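PDB 6U94: RND efflux system, outer membrane lipoprotein, NodT family, which probably serves as the outer membrane factor of an RND efflux system, giving exported compounds a route across the outer membrane. Local coordinates for residues R390-Q395 and Q435-Y440; A265-F270 and A443-R448; A397-L402 and F431-L436. All blocks are in the same frame, centred on the assembly; numbering follows the deposited sequence.

Contact 1 (R390-Q395 and Q435-Y440); sequences REVKAQ and QLLVTY
Y440 has CG anti to its carbonyl carbon (chi1 -77°), which sets its ring in front of the 390-395 helix. Q395 has CG anti to its own backbone N and then bends at chi2 (71°), so its amide end reaches the rim of that ring. The tyrosine ring is the centre of the contact. E391 CB lies over the middle of one face, 4.0 Å from the centroid of the Y440 ring, as a CH-pi contact. L436 CD2, from the ring's own helix, sits toward the rim of the opposite face. The amide of Q395 stands at the ring edge, its plane steeply turned against the ring. The E391 chain bends at chi2, and its OE1 comes to 3.4 Å from Y440 CE2 as a packing contact. On the other flank V392 splits its two methyls. V392 CG1 meets L437 CD1 at 3.8 Å, the two side chains crossing nearly at a right angle. V392 CG2 lies 3.8 Å from Y440 CB. Within the 435-440 segment, L436 O accepts from both Y440 N and T439 OG1, the hydroxyl coming from above the carbonyl plane. The segment axes approach to 9.2 Å at 160° between their directions. Helices 362-415 and 421-454 thus pack antiparallel, consistent with the long periplasmic helical hairpins of outer membrane factors.

Contact 2 (A265-F270 and A443-R448); sequences ALLAEF and AGLTSR
Apolar contacts join the linker 265-270 to helix 421-454. L267 points its side chain at the helix, with CG anti to its carbonyl carbon. L267 CD1 lies 4.3 Å from L445 CD2. The same methyl also touches R448 CB. F270 CE2 packs on R448 CB at 3.9 Å. The ring of F52 also meets that of F270.

A second kind of contact sets carbon against backbone oxygens of the helix. F270 brings the edge of its ring to a carbonyl: F270 CZ is 3.2 Å from R448 O, near the ring plane. The methyl L267 CD1 lies 3.8 Å from L445 O.

The segment 265-270 has no regular structure of its own. It belongs to the linker between helices 253-256 and 283-294, which passes here alongside helix 421-454, the second arm of the long helical hairpin found in outer membrane factors. Backbone hydrogen bonds join L266 and A268 to the stretch around F52, A54 and D55, so the linker is also tied to the N-terminal part of the chain.

The polar contacts centre on R448, whose chain bends at chi3 (68°) and lays the guanidinium along the linker. L267 CB lies over one face and E269 OE2 over the opposite one. R448 NH2 is 3.5 Å from A268 O, which sits at the guanidinium edge. E269 OE2 is 4.1 Å from R448 NH2, well out of the guanidinium plane, so only the charges are near. E269 OE1 pairs instead with R385 of helix 362-415, in a salt bridge. E269 OE1 also accepts from F270 N at 2.8 Å. R448 NE is buried here with no partner in the model.

Contact 3 (A397-L402 and F431-L436); sequences AMIRDL and FAAQQL
A433 and I399 have the most surface buried here, and Q434 adds a smaller share. A433 points its single methyl at helix 362-415, where three side chains meet it. M398 CE comes to 3.6 Å from A433 CB. I399 CG1 is also 3.6 Å from A433 CB, and L402 CD1 closes in at 3.8 Å from A433 CB. The torsions explain the grouping. M398 has CG anti to its backbone N (chi1 -152°) and turns at chi3 (73°), which brings its terminal methyl round to the alanine. L402 instead has CG anti to its carbonyl carbon and sends one methyl to the same point.

The two segments run antiparallel, their axes 9.5 Å apart at closest approach. They belong to helices 362-415 and 421-454, which form a helical hairpin joined by a short connection. Such hairpins are typical of the outer membrane factor family. Here the side chains of M398, I399 and L402 converge from one arm on A433 CB of the other.

I399 also reaches the helix backbone. Its CG1 is anti to the carbonyl carbon (chi1 -70°), and I399 CD1 lies 3.4 Å from A433 O and 3.7 Å from Q434 CA. The same methyl meets the aliphatic part of Q434, with I399 CD1 4.1 Å from Q434 CG. Q434 runs extended beyond CG. It also touches L186 of helix 156-203. I399 further packs on L430 and L437, and L402 on Q429 and L430, all on helix 421-454.

From the N terminus, the chain first passes 265-270, the linker half of contact 2. It then runs along helix 362-415 through 390-395 and 397-402, turns, and returns along helix 421-454 through 431-436, 435-440 and 443-448. Contact 3 closes the shorter loop and contact 1 a longer one, the two ending on the same stretch. Both nest inside the loop of contact 2. Contacts 1 and 3 share Q435 and L436, with centres about 8 Å apart. They touch where L437 CD2 packs on I399 CD1. Together they join the two arms of one hairpin. Contact 2, its centre about 15 Å from that of contact 1, ties the returning helix to the linker instead.

Contact 1 (R390-Q395 and Q435-Y440)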
loop_
_atom_site.group_PDB
_atom_site.type_symbol
_atom_site.label_atom_id
_atom_site.label_comp_id
_atom_site.label_asym_id
_atom_site.label_seq_id
_atom_site.Cartn_x
_atom_site.Cartn_y
_atom_site.Cartn_z
ATOM N N ARG A 390 -4.157 13.791 2.322
ATOM C CA ARG A 390 -4.706 15.044 1.817
ATOM C C ARG A 390 -5.972 14.797 1.008
ATOM O O ARG A 390 -6.967 15.515 1.160
ATOM C CB ARG A 390 -3.662 15.767 0.964
ATOM C CG ARG A 390 -3.102 17.035 1.581
ATOM C CD ARG A 390 -1.678 17.269 1.111
ATOM N NE ARG A 390 -1.548 17.107 -0.334
ATOM C CZ ARG A 390 -0.430 16.725 -0.944
ATOM N NH1 ARG A 390 0.658 16.457 -0.233
ATOM N NH2 ARG A 390 -0.403 16.601 -2.264
ATOM N N GLU A 391 -5.955 13.775 0.148
ATOM C CA GLU A 391 -7.122 13.476 -0.675
ATOM C C GLU A 391 -8.304 13.020 0.170
ATOM O O GLU A 391 -9.460 13.317 -0.161
ATOM C CB GLU A 391 -6.772 12.418 -1.717
ATOM C CG GLU A 391 -6.214 12.994 -3.007
ATOM C CD GLU A 391 -7.198 13.924 -3.697
ATOM O OE1 GLU A 391 -8.415 13.637 -3.668
ATOM O OE2 GLU A 391 -6.756 14.944 -4.267
ATOM N N VAL A 392 -8.038 12.293 1.256
ATOM C CA VAL A 392 -9.115 11.862 2.144
ATOM C C VAL A 392 -9.831 13.072 2.739
ATOM O O VAL A 392 -11.066 13.153 2.729
ATOM C CB VAL A 392 -8.563 10.937 3.243
ATOM C CG1 VAL A 392 -9.611 10.694 4.313
ATOM C CG2 VAL A 392 -8.103 9.614 2.645
ATOM N N LYS A 393 -9.064 14.034 3.263
ATOM C CA LYS A 393 -9.671 15.218 3.867
ATOM C C LYS A 393 -10.410 16.056 2.831
ATOM O O LYS A 393 -11.480 16.605 3.117
ATOM C CB LYS A 393 -8.602 16.050 4.577
ATOM C CG LYS A 393 -8.100 15.413 5.862
ATOM C CD LYS A 393 -6.774 16.012 6.298
ATOM C CE LYS A 393 -6.242 15.341 7.557
ATOM N NZ LYS A 393 -7.013 15.729 8.772
ATOM N N ALA A 394 -9.857 16.164 1.621
ATOM C CA ALA A 394 -10.552 16.884 0.561
ATOM C C ALA A 394 -11.847 16.179 0.179
ATOM O O ALA A 394 -12.884 16.826 -0.011
ATOM C CB ALA A 394 -9.644 17.036 -0.656
ATOM N N GLN A 395 -11.805 14.850 0.070
ATOM C CA GLN A 395 -13.002 14.101 -0.289
ATOM C C GLN A 395 -14.064 14.189 0.800
ATOM O O GLN A 395 -15.261 14.144 0.501
ATOM C CB GLN A 395 -12.638 12.641 -0.568
ATOM C CG GLN A 395 -13.648 11.888 -1.415
ATOM C CD GLN A 395 -13.647 12.332 -2.868
ATOM O OE1 GLN A 395 -14.596 12.073 -3.607
ATOM N NE2 GLN A 395 -12.573 12.994 -3.289
ATOM N N GLN A 435 -17.817 6.609 -2.547
ATOM C CA GLN A 435 -17.000 5.475 -2.963
ATOM C C GLN A 435 -15.529 5.860 -3.033
ATOM O O GLN A 435 -14.664 5.102 -2.582
ATOM C CB GLN A 435 -17.483 4.947 -4.312
ATOM C CG GLN A 435 -18.891 4.377 -4.287
ATOM C CD GLN A 435 -19.443 4.130 -5.676
ATOM O OE1 GLN A 435 -20.279 4.891 -6.167
ATOM N NE2 GLN A 435 -18.983 3.061 -6.318
ATOM N N LEU A 436 -15.229 7.043 -3.578
ATOM C CA LEU A 436 -13.842 7.481 -3.677
ATOM C C LEU A 436 -13.197 7.637 -2.308
ATOM O O LEU A 436 -11.990 7.423 -2.169
ATOM C CB LEU A 436 -13.755 8.800 -4.445
ATOM C CG LEU A 436 -13.287 8.712 -5.896
ATOM C CD1 LEU A 436 -12.904 10.087 -6.418
ATOM C CD2 LEU A 436 -12.121 7.742 -6.016
ATOM N N LEU A 437 -13.976 8.020 -1.292
ATOM C CA LEU A 437 -13.411 8.190 0.043
ATOM C C LEU A 437 -12.855 6.877 0.581
ATOM O O LEU A 437 -11.781 6.855 1.194
ATOM C CB LEU A 437 -14.470 8.750 0.992
ATOM C CG LEU A 437 -14.059 8.882 2.460
ATOM C CD1 LEU A 437 -12.834 9.769 2.597
ATOM C CD2 LEU A 437 -15.216 9.429 3.293
ATOM N N VAL A 438 -13.576 5.773 0.369
ATOM C CA VAL A 438 -13.111 4.477 0.850
ATOM C C VAL A 438 -11.817 4.085 0.148
ATOM O O VAL A 438 -10.853 3.653 0.787
ATOM C CB VAL A 438 -14.201 3.407 0.659
ATOM C CG1 VAL A 438 -13.681 2.040 1.072
ATOM C CG2 VAL A 438 -15.442 3.762 1.459
ATOM N N THR A 439 -11.775 4.246 -1.178
ATOM C CA THR A 439 -10.579 3.877 -1.931
ATOM C C THR A 439 -9.380 4.719 -1.514
ATOM O O THR A 439 -8.252 4.216 -1.453
ATOM C CB THR A 439 -10.833 4.021 -3.431
ATOM O OG1 THR A 439 -10.820 5.408 -3.785
ATOM C CG2 THR A 439 -12.184 3.428 -3.806
ATOM N N TYR A 440 -9.602 6.004 -1.226
ATOM C CA TYR A 440 -8.513 6.861 -0.769
ATOM C C TYR A 440 -8.051 6.489 0.633
ATOM O O TYR A 440 -6.864 6.627 0.950
ATOM C CB TYR A 440 -8.942 8.328 -0.801
ATOM C CG TYR A 440 -8.954 8.961 -2.174
ATOM C CD1 TYR A 440 -8.078 8.542 -3.167
ATOM C CD2 TYR A 440 -9.843 9.991 -2.475
ATOM C CE1 TYR A 440 -8.088 9.128 -4.422
ATOM C CE2 TYR A 440 -9.859 10.581 -3.723
ATOM C CZ TYR A 440 -8.981 10.147 -4.692
ATOM O OH TYR A 440 -9.001 10.738 -5.935
#

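Contact 2 (A265-F270 and A443-R448)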
loop_
_atom_site.group_PDB
_atom_site.type_symbol
_atom_site.label_atom_id
_atom_site.label_comp_id
_atom_site.label_asym_id
_atom_site.label_seq_id
_atom_site.Cartn_x
_atom_site.Cartn_y
_atom_site.Cartn_z
ATOM N N ALA A 265 -8.757 1.479 14.240
ATOM C CA ALA A 265 -7.349 1.423 13.868
ATOM C C ALA A 265 -6.887 -0.028 13.815
ATOM O O ALA A 265 -6.987 -0.753 14.810
ATOM C CB ALA A 265 -6.497 2.220 14.854
ATOM N N LEU A 266 -6.385 -0.446 12.654
ATOM C CA LEU A 266 -5.789 -1.766 12.491
ATOM C C LEU A 266 -4.275 -1.732 12.370
ATOM O O LEU A 266 -3.615 -2.674 12.809
ATOM C CB LEU A 266 -6.370 -2.470 11.258
ATOM C CG LEU A 266 -7.852 -2.852 11.322
ATOM C CD1 LEU A 266 -8.731 -1.752 10.746
ATOM C CD2 LEU A 266 -8.090 -4.171 10.607
ATOM N N LEU A 267 -3.717 -0.676 11.789
ATOM C CA LEU A 267 -2.280 -0.470 11.732
ATOM C C LEU A 267 -1.856 0.518 12.810
ATOM O O LEU A 267 -2.593 1.446 13.150
ATOM C CB LEU A 267 -1.848 0.052 10.359
ATOM C CG LEU A 267 -2.256 -0.759 9.131
ATOM C CD1 LEU A 267 -1.603 -0.190 7.880
ATOM C CD2 LEU A 267 -1.891 -2.223 9.317
ATOM N N ALA A 268 -0.662 0.304 13.350
ATOM C CA ALA A 268 -0.078 1.266 14.267
ATOM C C ALA A 268 0.659 2.344 13.483
ATOM O O ALA A 268 1.212 2.093 12.408
ATOM C CB ALA A 268 0.876 0.575 15.243
ATOM N N GLU A 269 0.648 3.557 14.026
ATOM C CA GLU A 269 1.342 4.661 13.383
ATOM C C GLU A 269 2.850 4.510 13.546
ATOM O O GLU A 269 3.342 3.986 14.548
ATOM C CB GLU A 269 0.876 5.996 13.966
ATOM C CG GLU A 269 1.398 7.218 13.227
ATOM C CD GLU A 269 1.116 7.160 11.740
ATOM O OE1 GLU A 269 2.003 6.714 10.977
ATOM O OE2 GLU A 269 -0.001 7.548 11.334
ATOM N N PHE A 270 3.582 4.965 12.539
ATOM C CA PHE A 270 5.033 4.904 12.591
ATOM C C PHE A 270 5.550 5.827 13.690
ATOM O O PHE A 270 5.115 6.984 13.778
ATOM C CB PHE A 270 5.632 5.293 11.244
ATOM C CG PHE A 270 5.329 4.316 10.148
ATOM C CD1 PHE A 270 6.037 3.123 10.048
ATOM C CD2 PHE A 270 4.341 4.584 9.220
ATOM C CE1 PHE A 270 5.756 2.217 9.038
ATOM C CE2 PHE A 270 4.057 3.687 8.209
ATOM C CZ PHE A 270 4.765 2.500 8.115
ATOM N N ALA A 443 -5.876 3.345 0.142
ATOM C CA ALA A 443 -4.570 3.686 -0.408
ATOM C C ALA A 443 -3.637 4.204 0.678
ATOM O O ALA A 443 -2.438 3.892 0.677
ATOM C CB ALA A 443 -4.725 4.717 -1.525
ATOM N N GLY A 444 -4.166 4.996 1.614
ATOM C CA GLY A 444 -3.353 5.441 2.734
ATOM C C GLY A 444 -2.857 4.287 3.585
ATOM O O GLY A 444 -1.697 4.265 4.005
ATOM N N LEU A 445 -3.729 3.311 3.848
ATOM C CA LEU A 445 -3.309 2.122 4.582
ATOM C C LEU A 445 -2.301 1.316 3.777
ATOM O O LEU A 445 -1.262 0.896 4.301
ATOM C CB LEU A 445 -4.526 1.267 4.931
ATOM C CG LEU A 445 -5.595 1.942 5.792
ATOM C CD1 LEU A 445 -6.770 1.006 6.021
ATOM C CD2 LEU A 445 -4.996 2.393 7.115
ATOM N N THR A 446 -2.592 1.101 2.489
ATOM C CA THR A 446 -1.690 0.348 1.627
ATOM C C THR A 446 -0.294 0.958 1.612
ATOM O O THR A 446 0.708 0.234 1.660
ATOM C CB THR A 446 -2.260 0.280 0.208
ATOM O OG1 THR A 446 -3.445 -0.523 0.206
ATOM C CG2 THR A 446 -1.244 -0.316 -0.765
ATOM N N SER A 447 -0.208 2.287 1.556
ATOM C CA SER A 447 1.098 2.932 1.502
ATOM C C SER A 447 1.847 2.808 2.823
ATOM O O SER A 447 3.081 2.861 2.834
ATOM C CB SER A 447 0.949 4.402 1.113
ATOM O OG SER A 447 0.890 5.217 2.264
ATOM N N ARG A 448 1.130 2.661 3.940
ATOM C CA ARG A 448 1.800 2.391 5.209
ATOM C C ARG A 448 2.362 0.976 5.228
ATOM O O ARG A 448 3.442 0.733 5.781
ATOM C CB ARG A 448 0.831 2.605 6.371
ATOM C CG ARG A 448 0.334 4.042 6.490
ATOM C CD ARG A 448 -0.971 4.137 7.258
ATOM N NE ARG A 448 -0.815 3.811 8.672
ATOM C CZ ARG A 448 -1.710 4.124 9.605
ATOM N NH1 ARG A 448 -2.818 4.774 9.270
ATOM N NH2 ARG A 448 -1.497 3.795 10.871
#

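Contact 3 (A397-L402 and F431-L436)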
loop_
_atom_site.group_PDB
_atom_site.type_symbol
_atom_site.label_atom_id
_atom_site.label_comp_id
_atom_site.label_asym_id
_atom_site.label_seq_id
_atom_site.Cartn_x
_atom_site.Cartn_y
_atom_site.Cartn_z
ATOM N N ALA A 397 -14.606 16.836 2.889
ATOM C CA ALA A 397 -15.252 18.140 2.784
ATOM C C ALA A 397 -16.128 18.218 1.542
ATOM O O ALA A 397 -17.159 18.902 1.550
ATOM C CB ALA A 397 -14.202 19.252 2.770
ATOM N N MET A 398 -15.742 17.521 0.471
ATOM C CA MET A 398 -16.590 17.463 -0.715
ATOM C C MET A 398 -17.880 16.707 -0.424
ATOM O O MET A 398 -18.969 17.143 -0.819
ATOM C CB MET A 398 -15.828 16.812 -1.869
ATOM C CG MET A 398 -16.275 17.257 -3.250
ATOM S SD MET A 398 -15.256 16.552 -4.562
ATOM C CE MET A 398 -15.813 14.853 -4.548
ATOM N N ILE A 399 -17.775 15.578 0.281
ATOM C CA ILE A 399 -18.961 14.828 0.687
ATOM C C ILE A 399 -19.819 15.658 1.633
ATOM O O ILE A 399 -21.050 15.531 1.645
ATOM C CB ILE A 399 -18.540 13.484 1.321
ATOM C CG1 ILE A 399 -17.966 12.556 0.249
ATOM C CG2 ILE A 399 -19.706 12.808 2.035
ATOM C CD1 ILE A 399 -17.269 11.327 0.811
ATOM N N ARG A 400 -19.194 16.539 2.420
ATOM C CA ARG A 400 -19.957 17.387 3.330
ATOM C C ARG A 400 -20.814 18.392 2.564
ATOM O O ARG A 400 -21.960 18.654 2.945
ATOM C CB ARG A 400 -19.013 18.108 4.291
ATOM C CG ARG A 400 -19.704 18.708 5.501
ATOM C CD ARG A 400 -18.709 19.339 6.468
ATOM N NE ARG A 400 -17.433 18.628 6.492
ATOM C CZ ARG A 400 -16.264 19.183 6.189
ATOM N NH1 ARG A 400 -16.205 20.467 5.854
ATOM N NH2 ARG A 400 -15.153 18.461 6.230
ATOM N N ASP A 401 -20.279 18.958 1.479
ATOM C CA ASP A 401 -21.035 19.930 0.694
ATOM C C ASP A 401 -22.091 19.256 -0.174
ATOM O O ASP A 401 -23.208 19.771 -0.305
ATOM C CB ASP A 401 -20.087 20.756 -0.176
ATOM C CG ASP A 401 -19.251 21.727 0.632
ATOM O OD1 ASP A 401 -19.728 22.185 1.691
ATOM O OD2 ASP A 401 -18.117 22.036 0.207
ATOM N N LEU A 402 -21.758 18.108 -0.772
ATOM C CA LEU A 402 -22.723 17.401 -1.608
ATOM C C LEU A 402 -23.900 16.896 -0.785
ATOM O O LEU A 402 -25.040 16.892 -1.261
ATOM C CB LEU A 402 -22.043 16.243 -2.337
ATOM C CG LEU A 402 -20.946 16.619 -3.334
ATOM C CD1 LEU A 402 -20.159 15.390 -3.750
ATOM C CD2 LEU A 402 -21.537 17.311 -4.549
ATOM N N PHE A 431 -22.849 9.837 -4.196
ATOM C CA PHE A 431 -22.512 8.419 -4.159
ATOM C C PHE A 431 -21.152 8.148 -4.791
ATOM O O PHE A 431 -20.419 7.265 -4.332
ATOM C CB PHE A 431 -23.608 7.608 -4.857
ATOM C CG PHE A 431 -23.364 6.131 -4.855
ATOM C CD1 PHE A 431 -23.023 5.473 -3.685
ATOM C CD2 PHE A 431 -23.489 5.392 -6.021
ATOM C CE1 PHE A 431 -22.796 4.107 -3.678
ATOM C CE2 PHE A 431 -23.268 4.025 -6.021
ATOM C CZ PHE A 431 -22.921 3.382 -4.848
ATOM N N ALA A 432 -20.791 8.900 -5.832
ATOM C CA ALA A 432 -19.467 8.737 -6.423
ATOM C C ALA A 432 -18.379 9.204 -5.465
ATOM O O ALA A 432 -17.309 8.587 -5.378
ATOM C CB ALA A 432 -19.381 9.496 -7.746
ATOM N N ALA A 433 -18.641 10.286 -4.729
ATOM C CA ALA A 433 -17.644 10.801 -3.798
ATOM C C ALA A 433 -17.488 9.902 -2.581
ATOM O O ALA A 433 -16.385 9.791 -2.032
ATOM C CB ALA A 433 -18.014 12.220 -3.365
ATOM N N GLN A 434 -18.573 9.257 -2.141
ATOM C CA GLN A 434 -18.487 8.369 -0.988
ATOM C C GLN A 434 -17.690 7.112 -1.317
ATOM O O GLN A 434 -16.967 6.588 -0.463
ATOM C CB GLN A 434 -19.888 8.007 -0.499
ATOM C CG GLN A 434 -20.677 9.186 0.050
ATOM C CD GLN A 434 -22.079 8.801 0.471
ATOM O OE1 GLN A 434 -22.836 8.213 -0.305
ATOM N NE2 GLN A 434 -22.433 9.123 1.710
ATOM N N GLN A 435 -17.817 6.609 -2.547
ATOM C CA GLN A 435 -17.000 5.475 -2.963
ATOM C C GLN A 435 -15.529 5.860 -3.033
ATOM O O GLN A 435 -14.664 5.102 -2.582
ATOM C CB GLN A 435 -17.483 4.947 -4.312
ATOM C CG GLN A 435 -18.891 4.377 -4.287
ATOM C CD GLN A 435 -19.443 4.130 -5.676
ATOM O OE1 GLN A 435 -20.279 4.891 -6.167
ATOM N NE2 GLN A 435 -18.983 3.061 -6.318
ATOM N N LEU A 436 -15.229 7.043 -3.578
ATOM C CA LEU A 436 -13.842 7.481 -3.677
ATOM C C LEU A 436 -13.197 7.637 -2.308
ATOM O O LEU A 436 -11.990 7.423 -2.169
ATOM C CB LEU A 436 -13.755 8.800 -4.445
ATOM C CG LEU A 436 -13.287 8.712 -5.896
ATOM C CD1 LEU A 436 -12.904 10.087 -6.418
ATOM C CD2 LEU A 436 -12.121 7.742 -6.016
#